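Local atomic coordinates of quinone oxidoreductase (Coxiella burnetii, PDB entry 3TQH), a protein that binds NADPH in a Rossmann-type domain and probably uses it to reduce quinones, as family members generally do. Residues G177-T182 and G196-I201; T183-N188 and N202-D207; E206-A211 and I229-C234. All blocks are in the same frame, centred on the assembly; numbering follows the deposited sequence.

Contact 1 of 3, residues G177-T182 and G196-I201; sequences GTTVIT and GAEQCI
Parallel strand pairing at the edge of the Rossmann-type sheet joins strand 179-184 to strand 199-202, with Ile181 beside Gln199 and Thr182 beside Cys200. The two strands belong to one beta-alpha-beta unit, with helix 186-195 as the crossover. Strand 199-202 is the outermost strand on this side of the sheet within the chain. Thr182 N donates to Gln199 O at 3.0 Å, and Ile201 N donates to Thr182 O at 2.8 Å in a nearly straight bond (169°). Where the pairing begins, Val180 O accepts from Glu198 N at 2.9 Å and, weakly, from Gln199 N. A water links Val180 N to Gly196 O. On one face Ile181 and Gln199 lie side by side and point the same way. Ile181 CG2 touches Gln199 OE1 and, at 3.7 Å, Ile201 CD1. Gln199 CG is anti to the backbone N (chi1 -179°); the chain runs on extended, and NE2 donates a hydrogen bond to Ala211 O. On the other face Thr182 CG2 meets Cys200 SG at 3.8 Å. The same methyl lies 3.9 Å from Ala197 CB. Main-chain bonds thus set the register, while the polar ends of Gln199 and Thr182 tie the pair to Ala211 O and Ile158 O.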
loop_
_atom_site.group_PDB
_atom_site.type_symbol
_atom_site.label_atom_id
_atom_site.label_comp_id
_atom_site.label_asym_id
_atom_site.label_seq_id
_atom_site.Cartn_x
_atom_site.Cartn_y
_atom_site.Cartn_z
ATOM N N GLY A 177 18.105 -12.015 -0.629
ATOM C CA GLY A 177 18.740 -13.311 -0.863
ATOM C C GLY A 177 17.877 -14.491 -0.455
ATOM O O GLY A 177 18.389 -15.565 -0.180
ATOM N N THR A 178 16.563 -14.301 -0.435
ATOM C CA THR A 178 15.647 -15.352 -0.003
ATOM C C THR A 178 15.045 -16.101 -1.185
ATOM O O THR A 178 14.956 -15.569 -2.291
ATOM C CB THR A 178 14.517 -14.782 0.869
ATOM O OG1 THR A 178 13.647 -13.974 0.071
ATOM C CG2 THR A 178 15.095 -13.950 1.995
ATOM N N THR A 179 14.660 -17.352 -0.942
ATOM C CA THR A 179 13.877 -18.127 -1.900
ATOM C C THR A 179 12.428 -17.664 -1.781
ATOM O O THR A 179 11.847 -17.752 -0.702
ATOM C CB THR A 179 13.955 -19.630 -1.593
ATOM O OG1 THR A 179 15.326 -20.038 -1.571
ATOM C CG2 THR A 179 13.192 -20.436 -2.631
ATOM N N VAL A 180 11.862 -17.163 -2.880
ATOM C CA VAL A 180 10.531 -16.565 -2.863
ATOM C C VAL A 180 9.519 -17.470 -3.554
ATOM O O VAL A 180 9.659 -17.788 -4.738
ATOM C CB VAL A 180 10.521 -15.165 -3.522
ATOM C CG1 VAL A 180 9.090 -14.669 -3.745
ATOM C CG2 VAL A 180 11.282 -14.175 -2.656
ATOM N N ILE A 181 8.517 -17.887 -2.783
ATOM C CA ILE A 181 7.354 -18.606 -3.285
ATOM C C ILE A 181 6.203 -17.613 -3.246
ATOM O O ILE A 181 6.114 -16.805 -2.319
ATOM C CB ILE A 181 6.987 -19.820 -2.385
ATOM C CG1 ILE A 181 8.212 -20.700 -2.115
ATOM C CG2 ILE A 181 5.880 -20.641 -3.026
ATOM C CD1 ILE A 181 7.947 -21.875 -1.159
ATOM N N THR A 182 5.317 -17.659 -4.232
ATOM C CA THR A 182 4.177 -16.747 -4.226
ATOM C C THR A 182 2.944 -17.374 -4.838
ATOM O O THR A 182 3.045 -18.365 -5.552
ATOM C CB THR A 182 4.500 -15.426 -4.970
ATOM O OG1 THR A 182 3.406 -14.512 -4.813
ATOM C CG2 THR A 182 4.743 -15.679 -6.461
ATOM N N GLY A 196 11.514 -12.052 -9.698
ATOM C CA GLY A 196 12.382 -12.801 -8.783
ATOM C C GLY A 196 11.760 -13.983 -8.050
ATOM O O GLY A 196 12.447 -14.652 -7.283
ATOM N N ALA A 197 10.477 -14.256 -8.269
ATOM C CA ALA A 197 9.855 -15.433 -7.667
ATOM C C ALA A 197 10.499 -16.702 -8.229
ATOM O O ALA A 197 10.739 -16.798 -9.430
ATOM C CB ALA A 197 8.351 -15.436 -7.921
ATOM N N GLU A 198 10.796 -17.661 -7.358
ATOM C CA GLU A 198 11.310 -18.962 -7.783
ATOM C C GLU A 198 10.167 -19.909 -8.127
ATOM O O GLU A 198 10.283 -20.717 -9.044
ATOM C CB GLU A 198 12.168 -19.594 -6.689
ATOM C CG GLU A 198 13.061 -20.722 -7.202
ATOM C CD GLU A 198 13.394 -21.743 -6.136
ATOM O OE1 GLU A 198 12.461 -22.427 -5.654
ATOM O OE2 GLU A 198 14.590 -21.870 -5.792
ATOM N N GLN A 199 9.077 -19.814 -7.370
ATOM C CA GLN A 199 7.888 -20.632 -7.597
ATOM C C GLN A 199 6.647 -19.750 -7.549
ATOM O O GLN A 199 6.466 -18.972 -6.611
ATOM C CB GLN A 199 7.791 -21.732 -6.536
ATOM C CG GLN A 199 6.598 -22.678 -6.688
ATOM C CD GLN A 199 6.572 -23.765 -5.621
ATOM O OE1 GLN A 199 7.275 -23.678 -4.617
ATOM N NE2 GLN A 199 5.758 -24.793 -5.838
ATOM N N CYS A 200 5.804 -19.872 -8.569
ATOM C CA CYS A 200 4.505 -19.216 -8.587
ATOM C C CYS A 200 3.399 -20.260 -8.571
ATOM O O CYS A 200 3.199 -20.973 -9.549
ATOM C CB CYS A 200 4.376 -18.358 -9.830
ATOM S SG CYS A 200 5.610 -17.102 -9.897
ATOM N N ILE A 201 2.683 -20.337 -7.459
ATOM C CA ILE A 201 1.613 -21.318 -7.295
ATOM C C ILE A 201 0.302 -20.768 -7.855
ATOM O O ILE A 201 -0.138 -19.686 -7.467
ATOM C CB ILE A 201 1.407 -21.681 -5.808
ATOM C CG1 ILE A 201 2.726 -22.168 -5.188
ATOM C CG2 ILE A 201 0.318 -22.741 -5.666
ATOM C CD1 ILE A 201 2.657 -22.402 -3.704
HETATM O O HOH W 1 13.522 -16.395 -5.454
#

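Contact 2 of 3, residues T183-N188 and N202-D207; sequences TASKRN and NYHEED. With NDP (NADPH dihydro-nicotinamide-adenine-dinucleotide phosphate), chain B.
One face of the Tyr203 ring is covered by the adenine of NADPH, and N1A sits 3.4 Å above the ring plane, over its centre. At the ring edge, in plane, are Ala184 CA and O3X of the 2'-phosphate. The Tyr203 hydroxyl donates to O3X, with 2.5 Å between OH and O3X. CG of Tyr203 stands between the backbone N and the carbonyl carbon (chi1 69°), and the ring edge meets the backbone of Ala184, with CE2 3.6 Å from Ala184 C. The His204 ring has Ser185 OG near its plane at the edge, and a water also lies in plane at its edge. His204 NE2 gives Ser185 OG a weak hydrogen bond of 3.5 Å. Ser185 grips the phosphate twice. Its backbone N donates to O1X at 2.6 Å, almost straight (169°), and Ser185 OG donates to O3X at 2.9 Å. O3X thus takes two hydroxyl donors, one from each segment. These donors would help to stabilise the negative charge on the phosphate. On the same loop as Tyr203, Asn202 OD1 accepts from His204 N at 3.2 Å, with the donor above the carbonyl plane, and forms an Asx turn. The water joins this OD1 to Lys186 N. Thr183 OG1 is hydrogen-bonded to His159 ND1 and Ala160 N. Recognition of the 2'-phosphate after the second strand is characteristic of an NADPH-binding Rossmann fold.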
loop_
_atom_site.group_PDB
_atom_site.type_symbol
_atom_site.label_atom_id
_atom_site.label_comp_id
_atom_site.label_asym_id
_atom_site.label_seq_id
_atom_site.Cartn_x
_atom_site.Cartn_y
_atom_site.Cartn_z
ATOM N N THR A 183 1.788 -16.779 -4.558
ATOM C CA THR A 183 0.522 -17.220 -5.141
ATOM C C THR A 183 -0.046 -16.158 -6.082
ATOM O O THR A 183 -0.120 -14.983 -5.729
ATOM C CB THR A 183 -0.521 -17.570 -4.055
ATOM O OG1 THR A 183 -0.606 -16.506 -3.101
ATOM C CG2 THR A 183 -0.135 -18.856 -3.335
ATOM N N ALA A 184 -0.444 -16.587 -7.279
ATOM C CA ALA A 184 -1.058 -15.704 -8.260
ATOM C C ALA A 184 -1.794 -16.494 -9.349
ATOM O O ALA A 184 -1.649 -17.711 -9.452
ATOM C CB ALA A 184 -0.003 -14.825 -8.879
ATOM N N SER A 185 -2.584 -15.792 -10.157
ATOM C CA SER A 185 -3.187 -16.374 -11.364
ATOM C C SER A 185 -2.115 -16.840 -12.344
ATOM O O SER A 185 -1.003 -16.315 -12.348
ATOM C CB SER A 185 -4.077 -15.347 -12.074
ATOM O OG SER A 185 -5.174 -14.989 -11.259
ATOM N N LYS A 186 -2.464 -17.819 -13.173
ATOM C CA LYS A 186 -1.601 -18.275 -14.265
ATOM C C LYS A 186 -1.127 -17.088 -15.099
ATOM O O LYS A 186 0.029 -17.029 -15.518
ATOM C CB LYS A 186 -2.356 -19.272 -15.161
ATOM C CG LYS A 186 -1.549 -19.808 -16.342
ATOM C CD LYS A 186 -2.400 -20.705 -17.251
ATOM C CE LYS A 186 -1.715 -20.965 -18.599
ATOM N NZ LYS A 186 -2.622 -21.606 -19.599
ATOM N N ARG A 187 -2.046 -16.152 -15.320
ATOM C CA ARG A 187 -1.797 -14.912 -16.056
ATOM C C ARG A 187 -0.629 -14.070 -15.509
ATOM O O ARG A 187 0.014 -13.339 -16.266
ATOM C CB ARG A 187 -3.088 -14.076 -16.049
ATOM C CG ARG A 187 -2.970 -12.718 -16.688
ATOM C CD ARG A 187 -4.289 -11.974 -16.687
ATOM N NE ARG A 187 -4.187 -10.774 -17.523
ATOM C CZ ARG A 187 -4.291 -10.759 -18.852
ATOM N NH1 ARG A 187 -4.520 -11.879 -19.534
ATOM N NH2 ARG A 187 -4.175 -9.610 -19.508
ATOM N N ASN A 188 -0.371 -14.162 -14.203
ATOM C CA ASN A 188 0.699 -13.384 -13.557
ATOM C C ASN A 188 1.991 -14.178 -13.278
ATOM O O ASN A 188 2.962 -13.621 -12.779
ATOM C CB ASN A 188 0.172 -12.772 -12.255
ATOM C CG ASN A 188 -0.896 -11.716 -12.487
ATOM O OD1 ASN A 188 -1.918 -11.698 -11.808
ATOM N ND2 ASN A 188 -0.657 -10.822 -13.430
ATOM N N ASN A 202 -0.305 -21.510 -8.776
ATOM C CA ASN A 202 -1.625 -21.172 -9.292
ATOM C C ASN A 202 -2.667 -21.598 -8.276
ATOM O O ASN A 202 -3.049 -22.771 -8.224
ATOM C CB ASN A 202 -1.886 -21.849 -10.641
ATOM C CG ASN A 202 -3.236 -21.474 -11.228
ATOM O OD1 ASN A 202 -4.055 -20.826 -10.574
ATOM N ND2 ASN A 202 -3.476 -21.878 -12.468
ATOM N N TYR A 203 -3.127 -20.639 -7.478
ATOM C CA TYR A 203 -3.996 -20.940 -6.333
ATOM C C TYR A 203 -5.437 -21.309 -6.695
ATOM O O TYR A 203 -6.189 -21.756 -5.833
ATOM C CB TYR A 203 -3.973 -19.793 -5.312
ATOM C CG TYR A 203 -4.633 -18.512 -5.763
ATOM C CD1 TYR A 203 -5.953 -18.215 -5.404
ATOM C CD2 TYR A 203 -3.937 -17.587 -6.533
ATOM C CE1 TYR A 203 -6.556 -17.030 -5.818
ATOM C CE2 TYR A 203 -4.528 -16.405 -6.941
ATOM C CZ TYR A 203 -5.828 -16.127 -6.586
ATOM O OH TYR A 203 -6.391 -14.944 -7.002
ATOM N N HIS A 204 -5.813 -21.137 -7.962
ATOM C CA HIS A 204 -7.118 -21.602 -8.455
ATOM C C HIS A 204 -7.118 -23.091 -8.758
ATOM O O HIS A 204 -8.171 -23.725 -8.760
ATOM C CB HIS A 204 -7.521 -20.861 -9.733
ATOM C CG HIS A 204 -7.585 -19.377 -9.577
ATOM N ND1 HIS A 204 -8.329 -18.765 -8.592
ATOM C CD2 HIS A 204 -6.997 -18.380 -10.280
ATOM C CE1 HIS A 204 -8.195 -17.455 -8.694
ATOM N NE2 HIS A 204 -7.395 -17.195 -9.714
ATOM N N GLU A 205 -5.939 -23.643 -9.023
ATOM C CA GLU A 205 -5.823 -24.993 -9.579
ATOM C C GLU A 205 -5.777 -26.056 -8.478
ATOM O O GLU A 205 -6.293 -27.153 -8.653
ATOM C CB GLU A 205 -4.574 -25.073 -10.461
ATOM C CG GLU A 205 -4.710 -25.994 -11.654
ATOM C CD GLU A 205 -3.615 -25.780 -12.707
ATOM O OE1 GLU A 205 -2.568 -25.154 -12.379
ATOM O OE2 GLU A 205 -3.809 -26.245 -13.862
ATOM N N GLU A 206 -5.148 -25.725 -7.352
ATOM C CA GLU A 206 -5.103 -26.612 -6.189
ATOM C C GLU A 206 -4.807 -25.827 -4.913
ATOM O O GLU A 206 -4.396 -24.667 -4.965
ATOM C CB GLU A 206 -4.033 -27.698 -6.365
ATOM C CG GLU A 206 -2.581 -27.172 -6.295
ATOM C CD GLU A 206 -1.527 -28.282 -6.280
ATOM O OE1 GLU A 206 -1.889 -29.485 -6.181
ATOM O OE2 GLU A 206 -0.325 -27.938 -6.371
ATOM N N ASP A 207 -5.021 -26.485 -3.778
ATOM C CA ASP A 207 -4.641 -25.964 -2.470
ATOM C C ASP A 207 -3.161 -25.596 -2.515
ATOM O O ASP A 207 -2.319 -26.434 -2.831
ATOM C CB ASP A 207 -4.926 -27.031 -1.401
ATOM C CG ASP A 207 -4.461 -26.633 0.004
ATOM O OD1 ASP A 207 -4.215 -25.432 0.274
ATOM O OD2 ASP A 207 -4.347 -27.554 0.854
HETATM P PA NDP B . -4.040 -5.428 -4.120
HETATM O O1A NDP B . -5.442 -5.108 -4.451
HETATM O O2A NDP B . -3.098 -4.588 -4.884
HETATM O O5B NDP B . -3.733 -6.973 -4.438
HETATM C C5B NDP B . -4.274 -7.553 -5.609
HETATM C C4B NDP B . -3.625 -8.905 -5.862
HETATM O O4B NDP B . -4.193 -9.865 -4.996
HETATM C C3B NDP B . -3.824 -9.439 -7.275
HETATM O O3B NDP B . -2.607 -9.362 -7.987
HETATM C C2B NDP B . -4.293 -10.879 -7.098
HETATM O O2B NDP B . -3.539 -11.800 -7.854
HETATM C C1B NDP B . -4.093 -11.127 -5.612
HETATM N N9A NDP B . -5.075 -12.036 -5.002
HETATM C C8A NDP B . -6.427 -11.833 -4.881
HETATM N N7A NDP B . -6.965 -12.889 -4.238
HETATM C C5A NDP B . -5.978 -13.762 -3.946
HETATM C C6A NDP B . -5.992 -14.992 -3.305
HETATM N N6A NDP B . -7.136 -15.488 -2.863
HETATM N N1A NDP B . -4.816 -15.689 -3.142
HETATM C C2A NDP B . -3.628 -15.149 -3.615
HETATM N N3A NDP B . -3.612 -13.918 -4.248
HETATM C C4A NDP B . -4.779 -13.237 -4.414
HETATM O O3 NDP B . -3.790 -5.298 -2.534
HETATM P PN NDP B . -2.479 -4.703 -1.803
HETATM O O1N NDP B . -2.469 -3.232 -1.956
HETATM O O2N NDP B . -1.265 -5.459 -2.145
HETATM O O5D NDP B . -2.862 -5.031 -0.277
HETATM C C5D NDP B . -3.182 -6.342 0.145
HETATM C C4D NDP B . -3.890 -6.290 1.495
HETATM O O4D NDP B . -3.042 -5.713 2.469
HETATM C C3D NDP B . -5.153 -5.442 1.431
HETATM O O3D NDP B . -6.201 -6.112 2.091
HETATM C C2D NDP B . -4.774 -4.154 2.130
HETATM O O2D NDP B . -5.880 -3.521 2.746
HETATM C C1D NDP B . -3.706 -4.638 3.117
HETATM N N1N NDP B . -2.723 -3.612 3.537
HETATM C C2N NDP B . -2.497 -3.459 4.882
HETATM C C3N NDP B . -1.637 -2.485 5.384
HETATM C C7N NDP B . -1.400 -2.331 6.858
HETATM O O7N NDP B . -0.527 -1.314 7.299
HETATM N N7N NDP B . -2.019 -3.141 7.715
HETATM C C4N NDP B . -0.944 -1.580 4.405
HETATM C C5N NDP B . -1.223 -1.805 2.953
HETATM C C6N NDP B . -2.103 -2.822 2.594
HETATM P P2B NDP B . -4.171 -12.545 -9.136
HETATM O O1X NDP B . -3.052 -13.219 -9.888
HETATM O O2X NDP B . -4.835 -11.539 -10.045
HETATM O O3X NDP B . -5.179 -13.586 -8.731
HETATM O O HOH W 2 -5.084 -19.117 -12.950
#

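Contact 3 of 3, residues E206-A211 and I229-C234; sequences EDFLLA and IQSIDC
Phe208 and Leu209 pack against Gln230, Ser231 and Cys234, joining short helix 208-211 to the end of helix 225-231 in the Rossmann-type domain. The close part is formed round Phe208, Ser231 and Cys234, which are buried. Phe208 CG stands between the backbone N and the carbonyl carbon (chi1 70°), and the ring beyond it extends toward the second helix. The tip of the ring, CZ, comes to 3.5 Å from Ser231 OG and 3.8 Å from Gln230 CB. Ser231 N lies at the ring edge, in plane. Ser231 OG is hydrogen-bonded to His159 NE2 and to Val227 O, and the His159 ring meets Phe208 edge-to-face. Leu209 CG lies over one face of the Phe208 ring, offset toward its rim. Leu209 CD2 touches Gln230 O at 3.5 Å and Cys234 CB at 3.8 Å.

The solvent side is more polar, and Asp233 is exposed there. Leu209 CD1 lies 3.9 Å from Asp233 OD2. Asp233 also makes a long, weak ion pair with Lys259. The side chains of Asp207 and Gln230 reach toward each other tip to tip, with carboxylate and amide planes 27° apart. Asp207 is the N-cap of helix 208-211: its OD1 accepts a weak capping bond from Leu209 N at 3.2 Å.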
loop_
_atom_site.group_PDB
_atom_site.type_symbol
_atom_site.label_atom_id
_atom_site.label_comp_id
_atom_site.label_asym_id
_atom_site.label_seq_id
_atom_site.Cartn_x
_atom_site.Cartn_y
_atom_site.Cartn_z
ATOM N N GLU A 206 -5.148 -25.725 -7.352
ATOM C CA GLU A 206 -5.103 -26.612 -6.189
ATOM C C GLU A 206 -4.807 -25.827 -4.913
ATOM O O GLU A 206 -4.396 -24.667 -4.965
ATOM C CB GLU A 206 -4.033 -27.698 -6.365
ATOM C CG GLU A 206 -2.581 -27.172 -6.295
ATOM C CD GLU A 206 -1.527 -28.282 -6.280
ATOM O OE1 GLU A 206 -1.889 -29.485 -6.181
ATOM O OE2 GLU A 206 -0.325 -27.938 -6.371
ATOM N N ASP A 207 -5.021 -26.485 -3.778
ATOM C CA ASP A 207 -4.641 -25.964 -2.470
ATOM C C ASP A 207 -3.161 -25.596 -2.515
ATOM O O ASP A 207 -2.319 -26.434 -2.831
ATOM C CB ASP A 207 -4.926 -27.031 -1.401
ATOM C CG ASP A 207 -4.461 -26.633 0.004
ATOM O OD1 ASP A 207 -4.215 -25.432 0.274
ATOM O OD2 ASP A 207 -4.347 -27.554 0.854
ATOM N N PHE A 208 -2.850 -24.337 -2.220
ATOM C CA PHE A 208 -1.475 -23.851 -2.321
ATOM C C PHE A 208 -0.526 -24.617 -1.408
ATOM O O PHE A 208 0.660 -24.728 -1.714
ATOM C CB PHE A 208 -1.388 -22.342 -2.051
ATOM C CG PHE A 208 -1.637 -21.960 -0.624
ATOM C CD1 PHE A 208 -0.592 -21.947 0.299
ATOM C CD2 PHE A 208 -2.907 -21.611 -0.202
ATOM C CE1 PHE A 208 -0.811 -21.606 1.621
ATOM C CE2 PHE A 208 -3.140 -21.262 1.118
ATOM C CZ PHE A 208 -2.085 -21.262 2.040
ATOM N N LEU A 209 -1.037 -25.140 -0.292
ATOM C CA LEU A 209 -0.217 -25.936 0.619
ATOM C C LEU A 209 0.378 -27.158 -0.087
ATOM O O LEU A 209 1.537 -27.503 0.141
ATOM C CB LEU A 209 -1.027 -26.395 1.838
ATOM C CG LEU A 209 -1.466 -25.319 2.836
ATOM C CD1 LEU A 209 -2.255 -25.953 3.978
ATOM C CD2 LEU A 209 -0.271 -24.536 3.378
ATOM N N LEU A 210 -0.417 -27.800 -0.945
ATOM C CA LEU A 210 0.018 -28.998 -1.663
ATOM C C LEU A 210 1.172 -28.719 -2.619
ATOM O O LEU A 210 1.998 -29.589 -2.867
ATOM C CB LEU A 210 -1.145 -29.610 -2.443
ATOM C CG LEU A 210 -2.316 -30.142 -1.607
ATOM C CD1 LEU A 210 -3.451 -30.574 -2.521
ATOM C CD2 LEU A 210 -1.878 -31.294 -0.706
ATOM N N ALA A 211 1.219 -27.502 -3.150
ATOM C CA ALA A 211 2.266 -27.090 -4.076
ATOM C C ALA A 211 3.587 -26.766 -3.370
ATOM O O ALA A 211 4.636 -26.722 -4.018
ATOM C CB ALA A 211 1.792 -25.888 -4.894
ATOM N N ILE A 229 -4.987 -18.262 7.608
ATOM C CA ILE A 229 -5.123 -19.403 8.519
ATOM C C ILE A 229 -4.459 -20.651 7.940
ATOM O O ILE A 229 -3.716 -21.343 8.631
ATOM C CB ILE A 229 -6.607 -19.754 8.814
ATOM C CG1 ILE A 229 -7.327 -18.601 9.519
ATOM C CG2 ILE A 229 -6.702 -21.025 9.657
ATOM C CD1 ILE A 229 -6.580 -18.041 10.704
ATOM N N GLN A 230 -4.746 -20.932 6.672
ATOM C CA GLN A 230 -4.179 -22.089 5.984
ATOM C C GLN A 230 -2.654 -22.025 5.946
ATOM O O GLN A 230 -1.997 -23.050 6.049
ATOM C CB GLN A 230 -4.731 -22.187 4.551
ATOM C CG GLN A 230 -6.022 -22.986 4.406
ATOM C CD GLN A 230 -5.801 -24.306 3.670
ATOM O OE1 GLN A 230 -5.620 -24.323 2.447
ATOM N NE2 GLN A 230 -5.811 -25.415 4.410
ATOM N N SER A 231 -2.103 -20.818 5.804
ATOM C CA SER A 231 -0.658 -20.624 5.641
ATOM C C SER A 231 0.150 -21.070 6.856
ATOM O O SER A 231 1.315 -21.412 6.730
ATOM C CB SER A 231 -0.346 -19.154 5.342
ATOM O OG SER A 231 -1.023 -18.716 4.172
ATOM N N ILE A 232 -0.481 -21.062 8.026
ATOM C CA ILE A 232 0.153 -21.506 9.262
ATOM C C ILE A 232 0.699 -22.946 9.152
ATOM O O ILE A 232 1.759 -23.248 9.702
ATOM C CB ILE A 232 -0.836 -21.400 10.450
ATOM C CG1 ILE A 232 -1.250 -19.936 10.677
ATOM C CG2 ILE A 232 -0.222 -21.968 11.721
ATOM C CD1 ILE A 232 -2.485 -19.776 11.518
ATOM N N ASP A 233 -0.012 -23.810 8.424
ATOM C CA ASP A 233 0.381 -25.218 8.262
ATOM C C ASP A 233 1.712 -25.443 7.516
ATOM O O ASP A 233 2.287 -26.528 7.606
ATOM C CB ASP A 233 -0.715 -26.002 7.529
ATOM C CG ASP A 233 -1.993 -26.161 8.353
ATOM O OD1 ASP A 233 -1.912 -26.239 9.600
ATOM O OD2 ASP A 233 -3.087 -26.228 7.734
ATOM N N CYS A 234 2.191 -24.445 6.773
ATOM C CA CYS A 234 3.431 -24.605 6.006
ATOM C C CYS A 234 4.660 -24.012 6.709
ATOM O O CYS A 234 5.778 -24.162 6.230
ATOM C CB CYS A 234 3.272 -24.038 4.587
ATOM S SG CYS A 234 3.309 -22.234 4.429
#

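Contacts 1 and 2 both use strand 179-184 and follow one another along the same strand pair. Ile201 O, in contact 1, probably accepts a hydrogen bond from Ala184 N, in contact 2. All three contacts are partly buried, and none is at the centre of the chain. Contact 1 relies on backbone bonds. Contact 2 lies where the cofactor binds, so side-chain hydroxyls, backbone N and phosphate take over. Contact 3 shares Glu206 and Asp207 with contact 2. It joins helices by apolar packing, with a polar solvent side. Ala211 of contact 3 packs on Ile201 of contact 1, and Phe208 lies against Thr183 of contact 2. All three therefore meet at one edge of the Rossmann-type domain.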